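Local coordinates for protein fructose-1,6-bisphosphatase (Pyrococcus furiosus, PDB 1XI6) that catalyses the magnesium-dependent hydrolysis of fructose 1,6-bisphosphate to fructose 6-phosphate and phosphate, with weak activity on inositol 1-phosphate and a few other phosphate esters, at residues E16-I21 / L109-F114; Y121-E126 / E130-G135. One frame throughout, in Å; residues are numbered along the deposited sequence.

Interaction 1 (E16-I21 / L109-F114); sequences EVAIDI and LSLAVF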
ATOM      1  N   GLU A  16      17.404   4.908  -2.796  1.00 50.00           N
ATOM      2  CA  GLU A  16      18.498   3.939  -2.693  1.00 50.00           C
ATOM      3  C   GLU A  16      18.214   2.850  -1.651  1.00 50.00           C
ATOM      4  O   GLU A  16      18.529   1.670  -1.871  1.00 50.00           O
ATOM      5  CB  GLU A  16      19.832   4.646  -2.406  1.00 50.00           C
ATOM      6  N   VAL A  17      17.611   3.254  -0.536  1.00 50.00           N
ATOM      7  CA  VAL A  17      17.254   2.342   0.556  1.00 50.00           C
ATOM      8  C   VAL A  17      16.170   1.356   0.093  1.00 50.00           C
ATOM      9  O   VAL A  17      16.255   0.145   0.365  1.00 50.00           O
ATOM     10  CB  VAL A  17      16.838   3.139   1.842  1.00 50.00           C
ATOM     11  CG1 VAL A  17      15.955   2.324   2.780  1.00 50.00           C
ATOM     12  CG2 VAL A  17      18.077   3.623   2.581  1.00 50.00           C
ATOM     13  N   ALA A  18      15.172   1.891  -0.612  1.00 50.00           N
ATOM     14  CA  ALA A  18      14.093   1.095  -1.196  1.00 50.00           C
ATOM     15  C   ALA A  18      14.623   0.042  -2.182  1.00 50.00           C
ATOM     16  O   ALA A  18      14.268  -1.131  -2.084  1.00 50.00           O
ATOM     17  CB  ALA A  18      13.066   2.001  -1.859  1.00 50.00           C
ATOM     18  N   ILE A  19      15.484   0.460  -3.108  1.00 50.00           N
ATOM     19  CA  ILE A  19      16.104  -0.445  -4.084  1.00 50.00           C
ATOM     20  C   ILE A  19      16.877  -1.572  -3.393  1.00 50.00           C
ATOM     21  O   ILE A  19      16.873  -2.711  -3.862  1.00 50.00           O
ATOM     22  CB  ILE A  19      17.000   0.338  -5.081  1.00 50.00           C
ATOM     23  CG1 ILE A  19      16.126   1.103  -6.079  1.00 50.00           C
ATOM     24  CG2 ILE A  19      17.969  -0.584  -5.821  1.00 50.00           C
ATOM     25  CD1 ILE A  19      16.883   2.100  -6.939  1.00 50.00           C
ATOM     26  N   ASP A  20      17.525  -1.238  -2.276  1.00 50.00           N
ATOM     27  CA  ASP A  20      18.255  -2.194  -1.454  1.00 50.00           C
ATOM     28  C   ASP A  20      17.328  -3.226  -0.827  1.00 50.00           C
ATOM     29  O   ASP A  20      17.648  -4.420  -0.782  1.00 50.00           O
ATOM     30  CB  ASP A  20      19.017  -1.457  -0.352  1.00 50.00           C
ATOM     31  CG  ASP A  20      20.281  -0.784  -0.859  1.00 50.00           C
ATOM     32  OD1 ASP A  20      20.752   0.165  -0.187  1.00 50.00           O
ATOM     33  OD2 ASP A  20      20.810  -1.203  -1.916  1.00 50.00           O
ATOM     34  N   ILE A  21      16.185  -2.751  -0.343  1.00 50.00           N
ATOM     35  CA  ILE A  21      15.161  -3.610   0.237  1.00 50.00           C
ATOM     36  C   ILE A  21      14.535  -4.520  -0.821  1.00 50.00           C
ATOM     37  O   ILE A  21      14.383  -5.719  -0.583  1.00 50.00           O
ATOM     38  CB  ILE A  21      14.096  -2.772   0.988  1.00 50.00           C
ATOM     39  CG1 ILE A  21      14.702  -2.237   2.289  1.00 50.00           C
ATOM     40  CG2 ILE A  21      12.808  -3.581   1.236  1.00 50.00           C
ATOM     41  CD1 ILE A  21      13.993  -1.032   2.855  1.00 50.00           C
ATOM     42  N   LEU A 109       5.626  -5.136  -1.546  1.00 50.00           N
ATOM     43  CA  LEU A 109       6.317  -4.529  -0.419  1.00 50.00           C
ATOM     44  C   LEU A 109       6.020  -3.036  -0.516  1.00 50.00           C
ATOM     45  O   LEU A 109       5.954  -2.496  -1.615  1.00 50.00           O
ATOM     46  CB  LEU A 109       7.833  -4.781  -0.526  1.00 50.00           C
ATOM     47  N   SER A 110       5.837  -2.363   0.616  1.00 50.00           N
ATOM     48  CA  SER A 110       5.630  -0.902   0.593  1.00 50.00           C
ATOM     49  C   SER A 110       6.342  -0.128   1.713  1.00 50.00           C
ATOM     50  O   SER A 110       6.542  -0.647   2.815  1.00 50.00           O
ATOM     51  CB  SER A 110       4.136  -0.547   0.541  1.00 50.00           C
ATOM     52  OG  SER A 110       3.496  -0.818   1.766  1.00 50.00           O
ATOM     53  N   LEU A 111       6.725   1.106   1.403  1.00 50.00           N
ATOM     54  CA  LEU A 111       7.341   2.014   2.357  1.00 50.00           C
ATOM     55  C   LEU A 111       6.763   3.389   2.177  1.00 50.00           C
ATOM     56  O   LEU A 111       6.715   3.890   1.067  1.00 50.00           O
ATOM     57  CB  LEU A 111       8.856   2.104   2.139  1.00 50.00           C
ATOM     58  CG  LEU A 111       9.729   0.856   2.253  1.00 50.00           C
ATOM     59  CD1 LEU A 111      11.119   1.186   1.810  1.00 50.00           C
ATOM     60  CD2 LEU A 111       9.739   0.306   3.676  1.00 50.00           C
ATOM     61  N   ALA A 112       6.326   3.996   3.273  1.00 50.00           N
ATOM     62  CA  ALA A 112       5.911   5.401   3.277  1.00 50.00           C
ATOM     63  C   ALA A 112       6.786   6.191   4.254  1.00 50.00           C
ATOM     64  O   ALA A 112       6.900   5.831   5.420  1.00 50.00           O
ATOM     65  CB  ALA A 112       4.427   5.529   3.624  1.00 50.00           C
ATOM     66  N   VAL A 113       7.409   7.255   3.757  1.00 50.00           N
ATOM     67  CA  VAL A 113       8.406   8.031   4.510  1.00 50.00           C
ATOM     68  C   VAL A 113       7.898   9.437   4.802  1.00 50.00           C
ATOM     69  O   VAL A 113       7.614  10.221   3.884  1.00 50.00           O
ATOM     70  CB  VAL A 113       9.757   8.124   3.743  1.00 50.00           C
ATOM     71  CG1 VAL A 113      10.725   9.084   4.431  1.00 50.00           C
ATOM     72  CG2 VAL A 113      10.385   6.749   3.598  1.00 50.00           C
ATOM     73  N   PHE A 114       7.790   9.746   6.087  1.00 50.00           N
ATOM     74  CA  PHE A 114       7.335  11.060   6.526  1.00 50.00           C
ATOM     75  C   PHE A 114       8.474  11.861   7.135  1.00 50.00           C
ATOM     76  O   PHE A 114       9.318  11.317   7.857  1.00 50.00           O
ATOM     77  CB  PHE A 114       6.202  10.924   7.539  1.00 50.00           C
ATOM     78  CG  PHE A 114       4.963  10.288   6.986  1.00 50.00           C
ATOM     79  CD1 PHE A 114       4.869   8.899   6.849  1.00 50.00           C
ATOM     80  CD2 PHE A 114       3.875  11.069   6.618  1.00 50.00           C
ATOM     81  CE1 PHE A 114       3.710   8.302   6.339  1.00 50.00           C
ATOM     82  CE2 PHE A 114       2.713  10.481   6.107  1.00 50.00           C
ATOM     83  CZ  PHE A 114       2.635   9.097   5.967  1.00 50.00           C
TER

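Interaction 2 (Y121-E126 / E130-G135); sequences YAIIYE and ERFFEG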
ATOM      1  N   TYR A 121       7.823  10.687   0.566  1.00 50.00           N
ATOM      2  CA  TYR A 121       8.196   9.576  -0.310  1.00 50.00           C
ATOM      3  C   TYR A 121       7.416   8.326   0.044  1.00 50.00           C
ATOM      4  O   TYR A 121       7.266   7.979   1.222  1.00 50.00           O
ATOM      5  CB  TYR A 121       9.690   9.274  -0.189  1.00 50.00           C
ATOM      6  CG  TYR A 121      10.275   8.462  -1.320  1.00 50.00           C
ATOM      7  CD1 TYR A 121      11.027   7.327  -1.061  1.00 50.00           C
ATOM      8  CD2 TYR A 121      10.087   8.837  -2.651  1.00 50.00           C
ATOM      9  CE1 TYR A 121      11.584   6.581  -2.089  1.00 50.00           C
ATOM     10  CE2 TYR A 121      10.637   8.093  -3.693  1.00 50.00           C
ATOM     11  CZ  TYR A 121      11.382   6.967  -3.401  1.00 50.00           C
ATOM     12  OH  TYR A 121      11.925   6.233  -4.422  1.00 50.00           O
ATOM     13  N   ALA A 122       6.913   7.660  -0.989  1.00 50.00           N
ATOM     14  CA  ALA A 122       6.236   6.384  -0.828  1.00 50.00           C
ATOM     15  C   ALA A 122       6.574   5.512  -2.021  1.00 50.00           C
ATOM     16  O   ALA A 122       6.689   6.005  -3.137  1.00 50.00           O
ATOM     17  CB  ALA A 122       4.731   6.574  -0.691  1.00 50.00           C
ATOM     18  N   ILE A 123       6.761   4.221  -1.768  1.00 50.00           N
ATOM     19  CA  ILE A 123       6.989   3.248  -2.832  1.00 50.00           C
ATOM     20  C   ILE A 123       6.119   2.003  -2.687  1.00 50.00           C
ATOM     21  O   ILE A 123       5.783   1.586  -1.580  1.00 50.00           O
ATOM     22  CB  ILE A 123       8.467   2.811  -2.943  1.00 50.00           C
ATOM     23  CG1 ILE A 123       8.910   2.079  -1.674  1.00 50.00           C
ATOM     24  CG2 ILE A 123       9.365   4.011  -3.244  1.00 50.00           C
ATOM     25  CD1 ILE A 123       9.635   0.783  -1.936  1.00 50.00           C
ATOM     26  N   ILE A 124       5.743   1.432  -3.823  1.00 50.00           N
ATOM     27  CA  ILE A 124       5.177   0.099  -3.874  1.00 50.00           C
ATOM     28  C   ILE A 124       5.950  -0.654  -4.937  1.00 50.00           C
ATOM     29  O   ILE A 124       6.020  -0.218  -6.084  1.00 50.00           O
ATOM     30  CB  ILE A 124       3.668   0.115  -4.157  1.00 50.00           C
ATOM     31  CG1 ILE A 124       2.926   0.645  -2.935  1.00 50.00           C
ATOM     32  CG2 ILE A 124       3.165  -1.290  -4.482  1.00 50.00           C
ATOM     33  CD1 ILE A 124       1.537   1.101  -3.189  1.00 50.00           C
ATOM     34  N   TYR A 125       6.562  -1.764  -4.543  1.00 50.00           N
ATOM     35  CA  TYR A 125       7.183  -2.650  -5.509  1.00 50.00           C
ATOM     36  C   TYR A 125       6.354  -3.918  -5.687  1.00 50.00           C
ATOM     37  O   TYR A 125       6.007  -4.582  -4.711  1.00 50.00           O
ATOM     38  CB  TYR A 125       8.639  -2.979  -5.151  1.00 50.00           C
ATOM     39  CG  TYR A 125       9.305  -3.868  -6.181  1.00 50.00           C
ATOM     40  CD1 TYR A 125       9.586  -5.202  -5.900  1.00 50.00           C
ATOM     41  CD2 TYR A 125       9.632  -3.379  -7.456  1.00 50.00           C
ATOM     42  CE1 TYR A 125      10.187  -6.028  -6.861  1.00 50.00           C
ATOM     43  CE2 TYR A 125      10.232  -4.199  -8.423  1.00 50.00           C
ATOM     44  CZ  TYR A 125      10.505  -5.519  -8.118  1.00 50.00           C
ATOM     45  OH  TYR A 125      11.103  -6.330  -9.055  1.00 50.00           O
ATOM     46  N   GLU A 126       6.048  -4.234  -6.943  1.00 50.00           N
ATOM     47  CA  GLU A 126       5.273  -5.417  -7.291  1.00 50.00           C
ATOM     48  C   GLU A 126       6.171  -6.464  -7.939  1.00 50.00           C
ATOM     49  O   GLU A 126       6.400  -6.404  -9.138  1.00 50.00           O
ATOM     50  CB  GLU A 126       4.130  -5.054  -8.228  1.00 50.00           C
ATOM     51  CG  GLU A 126       3.069  -6.098  -8.282  1.00 50.00           C
ATOM     52  CD  GLU A 126       2.148  -5.990  -9.476  1.00 50.00           C
ATOM     53  OE1 GLU A 126       2.166  -4.975 -10.199  1.00 50.00           O
ATOM     54  OE2 GLU A 126       1.390  -6.956  -9.684  1.00 50.00           O
ATOM     55  N   GLU A 130       7.602  -6.729 -11.717  1.00 50.00           N
ATOM     56  CA  GLU A 130       8.812  -5.889 -11.539  1.00 50.00           C
ATOM     57  C   GLU A 130       8.532  -4.384 -11.588  1.00 50.00           C
ATOM     58  O   GLU A 130       9.327  -3.603 -12.102  1.00 50.00           O
ATOM     59  CB  GLU A 130       9.922  -6.296 -12.510  1.00 50.00           C
ATOM     60  CG  GLU A 130      10.486  -7.675 -12.218  1.00 50.00           C
ATOM     61  CD  GLU A 130      11.648  -8.058 -13.128  1.00 50.00           C
ATOM     62  OE1 GLU A 130      12.301  -9.094 -12.850  1.00 50.00           O
ATOM     63  OE2 GLU A 130      11.915  -7.337 -14.119  1.00 50.00           O
ATOM     64  N   ARG A 131       7.387  -3.996 -11.039  1.00 50.00           N
ATOM     65  CA  ARG A 131       6.899  -2.633 -11.135  1.00 50.00           C
ATOM     66  C   ARG A 131       7.282  -1.813  -9.927  1.00 50.00           C
ATOM     67  O   ARG A 131       7.008  -2.196  -8.793  1.00 50.00           O
ATOM     68  CB  ARG A 131       5.387  -2.622 -11.314  1.00 50.00           C
ATOM     69  CG  ARG A 131       4.953  -2.928 -12.719  1.00 50.00           C
ATOM     70  CD  ARG A 131       3.514  -2.596 -12.869  1.00 50.00           C
ATOM     71  NE  ARG A 131       2.956  -3.117 -14.106  1.00 50.00           N
ATOM     72  CZ  ARG A 131       1.913  -3.933 -14.173  1.00 50.00           C
ATOM     73  NH1 ARG A 131       1.483  -4.338 -15.351  1.00 50.00           N
ATOM     74  NH2 ARG A 131       1.292  -4.339 -13.076  1.00 50.00           N
ATOM     75  N   PHE A 132       7.913  -0.676 -10.194  1.00 50.00           N
ATOM     76  CA  PHE A 132       8.396   0.209  -9.151  1.00 50.00           C
ATOM     77  C   PHE A 132       7.572   1.480  -9.130  1.00 50.00           C
ATOM     78  O   PHE A 132       7.782   2.370  -9.932  1.00 50.00           O
ATOM     79  CB  PHE A 132       9.885   0.488  -9.363  1.00 50.00           C
ATOM     80  CG  PHE A 132      10.521   1.307  -8.277  1.00 50.00           C
ATOM     81  CD1 PHE A 132      10.329   0.997  -6.936  1.00 50.00           C
ATOM     82  CD2 PHE A 132      11.335   2.385  -8.602  1.00 50.00           C
ATOM     83  CE1 PHE A 132      10.923   1.758  -5.939  1.00 50.00           C
ATOM     84  CE2 PHE A 132      11.936   3.153  -7.617  1.00 50.00           C
ATOM     85  CZ  PHE A 132      11.733   2.841  -6.285  1.00 50.00           C
ATOM     86  N   PHE A 133       6.614   1.539  -8.215  1.00 50.00           N
ATOM     87  CA  PHE A 133       5.742   2.699  -8.078  1.00 50.00           C
ATOM     88  C   PHE A 133       6.332   3.697  -7.095  1.00 50.00           C
ATOM     89  O   PHE A 133       6.776   3.329  -6.007  1.00 50.00           O
ATOM     90  CB  PHE A 133       4.352   2.302  -7.581  1.00 50.00           C
ATOM     91  CG  PHE A 133       3.595   1.398  -8.502  1.00 50.00           C
ATOM     92  CD1 PHE A 133       3.668   0.011  -8.355  1.00 50.00           C
ATOM     93  CD2 PHE A 133       2.776   1.928  -9.502  1.00 50.00           C
ATOM     94  CE1 PHE A 133       2.956  -0.835  -9.204  1.00 50.00           C
ATOM     95  CE2 PHE A 133       2.056   1.095 -10.355  1.00 50.00           C
ATOM     96  CZ  PHE A 133       2.145  -0.288 -10.211  1.00 50.00           C
ATOM     97  N   GLU A 134       6.321   4.965  -7.486  1.00 50.00           N
ATOM     98  CA  GLU A 134       6.820   6.035  -6.636  1.00 50.00           C
ATOM     99  C   GLU A 134       5.783   7.116  -6.420  1.00 50.00           C
ATOM    100  O   GLU A 134       5.108   7.533  -7.348  1.00 50.00           O
ATOM    101  CB  GLU A 134       8.096   6.625  -7.210  1.00 50.00           C
ATOM    102  CG  GLU A 134       9.327   5.848  -6.828  1.00 50.00           C
ATOM    103  CD  GLU A 134      10.562   6.362  -7.528  1.00 50.00           C
ATOM    104  OE1 GLU A 134      10.645   6.221  -8.770  1.00 50.00           O
ATOM    105  OE2 GLU A 134      11.457   6.907  -6.846  1.00 50.00           O
ATOM    106  N   GLY A 135       5.657   7.556  -5.176  1.00 50.00           N
ATOM    107  CA  GLY A 135       4.769   8.657  -4.820  1.00 50.00           C
ATOM    108  C   GLY A 135       5.607   9.738  -4.183  1.00 50.00           C
ATOM    109  O   GLY A 135       6.089   9.570  -3.059  1.00 50.00           O
TER

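Interaction 1 (E16-I21 / L109-F114)
A18 and, one turn further on, I21 rest on the side chain of L111, where helix 11-28 lies against strand 108-115. This is the helix-on-sheet layering of the inositol monophosphatase superfamily, and the contact is wholly apolar. A18 comes first along the helix. Its CB lies 4.2 Å from L111 CD1, and the small methyl lets the helix backbone come close: the CA atoms of A18 and L111 are 7.7 Å apart. D20 is on another side of the helix, as suits an acid, and OD1 makes a long, weak ion pair with R65. I21, whose backbone N is bonded to V17 O within the helix, returns to the strand. Its CG1 is anti to the carbonyl carbon (chi1 -73°) and the chain runs on extended, which carries CD1 toward the sheet. There it meets L111 tip to tip, CD1 to CD1 at 3.8 Å. Isoleucine suits the place because its longer branch reaches across the greater distance between its backbone and the strand. The same CD1 of L111 thus serves both helix residues, a single leucine methyl touching both. Strand alternation does the rest: L111 looks to helix 11-28, while behind the sheet S110 packs on A213 and A112 on A212, A213 and I216 of helix 208-219. I21 also leans on I62 and I66 of helix 53-66, so two helices share this face, while L111 is flanked within the sheet by V91 of strand 87-92 and I123 of strand 118-126.

Interaction 2 (Y121-E126 / E130-G135)
Y121 carries its ring anti to the backbone N (chi1 -162°), while E134 has CG anti to the carbonyl carbon (chi1 -84°), and the two side chains converge over one face of the beta hairpin of strands 118-126 and 131-136. Y121 OH donates to E134 OE2 at 2.6 Å, at the ring edge and on the anti side of the carboxylate, whose plane stands 83° from the ring. The same OE2 forms a salt bridge with R15 of helix 11-28. A phenylalanine here would keep the ring but would probably leave E134 OE2 without its hydroxyl donor, held by the R15 salt bridge. Beside this pair, I123 CG2 packs on F132 CE1 at 3.8 Å, the two side chains crossing at a slant, a beta-branched residue that suits a strand set against an aromatic ring. On the other face, I124 CG2 lies 4.1 Å from F133 CD1, and both residues also pack on I217 of helix 208-219. Backbone bonds join A122 with G135, I124 with F133 and E126 with R131. At the turn, E130 and R131 both face E126 in a G1 beta bulge; E130 takes the left-handed conformation more often found in glycine. E126 is gripped at both oxygens: OE2 by Y190, OE1 by T129 and by R131, whose NH2 meets the syn lone pair of OE1 at 3.1 Å in a salt bridge.

Overall arrangement
Interaction 1 joins a helix to the sheet, and interaction 2 lies within that same sheet. Strands 108-115 and 118-126 are sheet neighbours, joined by probable hydrogen bonds from V113 N to Y121 O and from I123 N to L111 O. Helix 11-28 spans both, since A18 CB also lies 3.6 Å from I123 CD1 of interaction 2. Interaction 1 is buried throughout; interaction 2 is mostly buried but reaches the surface at its turn, where E130 is exposed. Their chemistry follows from this. The helix-to-sheet contact is small and purely aliphatic, whereas the strand-to-strand contact is large, built on backbone hydrogen bonds and supplemented by aromatic packing, with a salt bridge at the turn end and a tyrosine-carboxylate hydrogen bond at the other.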